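Side-chain contact in Two-component sensor histidine kinase (Nostoc sp., PDB 6OZB), which probably senses light through a bilin bound in its GAF domain, here phycoerythrobilin, and passes the signal on as a phytochrome-type sensor histidine kinase: residues V105-G110 / Y142-G147. The protein carries 1 engineered substitution. Sequence-based numbering, arbitrary orientation.
With PEB (phycoerythrobilin), chain F.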
loop_
_atom_site.group_PDB
_atom_site.type_symbol
_atom_site.label_atom_id
_atom_site.label_comp_id
_atom_site.label_asym_id
_atom_site.label_seq_id
_atom_site.Cartn_x
_atom_site.Cartn_y
_atom_site.Cartn_z
ATOM N N VAL C 105 10.080 0.170 -7.397
ATOM C CA VAL C 105 10.275 1.393 -6.621
ATOM C C VAL C 105 9.701 2.555 -7.394
ATOM O O VAL C 105 10.027 2.757 -8.552
ATOM C CB VAL C 105 11.773 1.658 -6.292
ATOM C CG1 VAL C 105 11.927 2.911 -5.479
ATOM C CG2 VAL C 105 12.349 0.477 -5.529
ATOM N N ASP C 106 8.847 3.324 -6.719
ATOM C CA ASP C 106 8.225 4.501 -7.276
ATOM C C ASP C 106 8.736 5.696 -6.482
ATOM O O ASP C 106 8.285 5.981 -5.363
ATOM C CB ASP C 106 6.716 4.363 -7.217
ATOM C CG ASP C 106 6.005 5.479 -7.948
ATOM O OD1 ASP C 106 5.778 5.333 -9.171
ATOM O OD2 ASP C 106 5.651 6.481 -7.287
ATOM N N VAL C 107 9.717 6.376 -7.046
ATOM C CA VAL C 107 10.378 7.453 -6.321
ATOM C C VAL C 107 9.423 8.577 -5.951
ATOM O O VAL C 107 9.486 9.109 -4.826
ATOM C CB VAL C 107 11.564 7.990 -7.152
ATOM C CG1 VAL C 107 12.153 9.218 -6.534
ATOM C CG2 VAL C 107 12.649 6.903 -7.274
ATOM N N ALA C 108 8.522 8.943 -6.857
ATOM C CA ALA C 108 7.596 10.050 -6.589
ATOM C C ALA C 108 6.757 9.855 -5.338
ATOM O O ALA C 108 6.523 10.808 -4.631
ATOM C CB ALA C 108 6.662 10.266 -7.766
ATOM N N THR C 109 6.291 8.643 -5.078
ATOM C CA THR C 109 5.463 8.365 -3.893
ATOM C C THR C 109 6.279 7.873 -2.697
ATOM O O THR C 109 5.756 7.768 -1.577
ATOM C CB THR C 109 4.383 7.307 -4.175
ATOM O OG1 THR C 109 4.995 6.068 -4.577
ATOM C CG2 THR C 109 3.414 7.804 -5.209
ATOM N N GLY C 110 7.541 7.535 -2.940
ATOM C CA GLY C 110 8.405 6.993 -1.895
ATOM C C GLY C 110 8.041 5.586 -1.482
ATOM O O GLY C 110 8.327 5.175 -0.349
ATOM N N TYR C 142 19.809 6.695 -3.517
ATOM C CA TYR C 142 20.655 5.950 -4.439
ATOM C C TYR C 142 20.120 6.059 -5.867
ATOM O O TYR C 142 20.871 6.333 -6.813
ATOM C CB TYR C 142 20.677 4.510 -3.977
ATOM C CG TYR C 142 21.551 3.505 -4.698
ATOM C CD1 TYR C 142 21.032 2.702 -5.702
ATOM C CD2 TYR C 142 22.865 3.300 -4.305
ATOM C CE1 TYR C 142 21.824 1.730 -6.324
ATOM C CE2 TYR C 142 23.661 2.339 -4.910
ATOM C CZ TYR C 142 23.137 1.560 -5.911
ATOM O OH TYR C 142 23.946 0.614 -6.493
ATOM N N LEU C 143 18.815 5.857 -6.019
ATOM C CA LEU C 143 18.187 5.914 -7.345
ATOM C C LEU C 143 18.161 7.370 -7.851
ATOM O O LEU C 143 18.488 7.644 -9.007
ATOM C CB LEU C 143 16.773 5.318 -7.301
ATOM C CG LEU C 143 16.662 3.821 -7.006
ATOM C CD1 LEU C 143 15.187 3.383 -6.824
ATOM C CD2 LEU C 143 17.285 2.993 -8.070
ATOM N N THR C 144 17.772 8.298 -6.985
ATOM C CA THR C 144 17.712 9.696 -7.374
ATOM C C THR C 144 19.104 10.207 -7.840
ATOM O O THR C 144 19.189 11.011 -8.753
ATOM C CB THR C 144 17.150 10.566 -6.234
ATOM O OG1 THR C 144 15.821 10.141 -5.932
ATOM C CG2 THR C 144 17.102 12.019 -6.654
ATOM N N ALA C 145 20.185 9.727 -7.230
ATOM C CA ALA C 145 21.518 10.155 -7.605
ATOM C C ALA C 145 21.849 9.751 -9.045
ATOM O O ALA C 145 22.699 10.378 -9.674
ATOM C CB ALA C 145 22.537 9.567 -6.649
ATOM N N MET C 146 21.193 8.694 -9.533
ATOM C CA MET C 146 21.360 8.184 -10.912
ATOM C C MET C 146 20.370 8.810 -11.907
ATOM O O MET C 146 20.418 8.528 -13.104
ATOM C CB MET C 146 21.191 6.677 -10.948
ATOM C CG MET C 146 22.385 5.919 -10.448
ATOM S SD MET C 146 22.257 4.148 -10.607
ATOM C CE MET C 146 20.797 3.786 -9.673
ATOM N N GLY C 147 19.445 9.606 -11.402
ATOM C CA GLY C 147 18.413 10.200 -12.237
ATOM C C GLY C 147 17.281 9.217 -12.538
ATOM O O GLY C 147 16.529 9.397 -13.494
HETATM C CHC PEB F . 20.892 -2.090 -5.583
HETATM N NC PEB F . 19.435 -1.915 -3.524
HETATM C C1C PEB F . 18.300 -2.457 -3.003
HETATM C C2C PEB F . 17.776 -3.372 -3.882
HETATM C C3C PEB F . 18.604 -3.416 -4.983
HETATM C C4C PEB F . 19.647 -2.494 -4.742
HETATM C CMC PEB F . 18.331 -4.352 -6.146
HETATM C CAC PEB F . 16.464 -4.176 -3.593
HETATM C CBC PEB F . 15.238 -3.298 -3.775
HETATM C CGC PEB F . 14.943 -3.184 -5.249
HETATM O O1C PEB F . 14.735 -4.244 -5.905
HETATM O O2C PEB F . 14.892 -2.054 -5.819
HETATM N ND PEB F . 19.747 -1.743 -7.698
HETATM C C1D PEB F . 20.812 -2.539 -6.958
HETATM C C2D PEB F . 22.036 -2.174 -7.656
HETATM C C3D PEB F . 21.796 -1.264 -8.663
HETATM C C4D PEB F . 20.417 -0.961 -8.773
HETATM C CMD PEB F . 23.437 -2.675 -7.214
HETATM C CAD PEB F . 22.909 -0.588 -9.484
HETATM C CBD PEB F . 22.737 -0.444 -10.834
HETATM O OD PEB F . 19.858 -0.224 -9.572
HETATM N NA PEB F . 21.948 1.158 -0.416
HETATM C C1A PEB F . 23.171 1.846 -0.642
HETATM C C2A PEB F . 23.766 2.255 0.680
HETATM C C3A PEB F . 22.833 1.749 1.769
HETATM C C4A PEB F . 21.687 1.056 1.004
HETATM C CMA PEB F . 25.232 1.749 0.856
HETATM C CBA PEB F . 23.268 3.583 3.517
HETATM O OA PEB F . 23.650 2.039 -1.747
HETATM C CHA PEB F . 20.589 0.550 1.636
HETATM C CAA PEB F . 22.221 2.771 2.732
HETATM N NB PEB F . 19.474 -0.762 -0.453
HETATM C C1B PEB F . 19.482 -0.206 0.906
HETATM C C2B PEB F . 18.236 -0.484 1.580
HETATM C C3B PEB F . 17.418 -1.209 0.655
HETATM C C4B PEB F . 18.166 -1.412 -0.636
HETATM C CHB PEB F . 17.611 -2.103 -1.684
HETATM C CMB PEB F . 17.901 -0.078 2.979
HETATM C CAB PEB F . 16.012 -1.711 0.913
HETATM C CBB PEB F . 15.026 -0.721 0.331
HETATM C CGB PEB F . 13.651 -1.217 0.784
HETATM O O1B PEB F . 13.247 -2.334 0.344
HETATM O O2B PEB F . 12.973 -0.543 1.596
#
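Val105 and Val107 make a small apolar contact with Leu143 where the end of strand 102-106 faces the last turn of helix 137-145, beside the bilin pocket. Val105 CG1, set anti to its own backbone N (chi1 -179°), meets Leu143 CD1 at 3.6 Å, the two side chains slanting past one another. Val107 comes to the same methyl, its CG2 4.4 Å from Leu143 CD1. Its other branch, CG1, lies 3.8 Å from Thr144 OG1, a hydroxyl that is hydrogen-bonded to Val140 O. The contact joins the antiparallel sheet of the GAF domain to a helix flanking the bilin pocket. Both segments reach phycoerythrobilin: Val105 CG2 lies 3.6 Å from its O2C, while Tyr142 extends its ring between the two ends of the bilin, CD2 3.0 Å from OA and CE1 3.8 Å from C3D, which sits in plane at the ring edge. Tyr142 OH is hydrogen-bonded to Asp87, so an alanine here would probably cost Asp87 this hydrogen bond and open a gap between the end rings. At the strand's last residue, Asp106 OD2 accepts from Thr109 N, an Asx motif, and from Thr109 OG1 on the opposite face of its carboxylate plane.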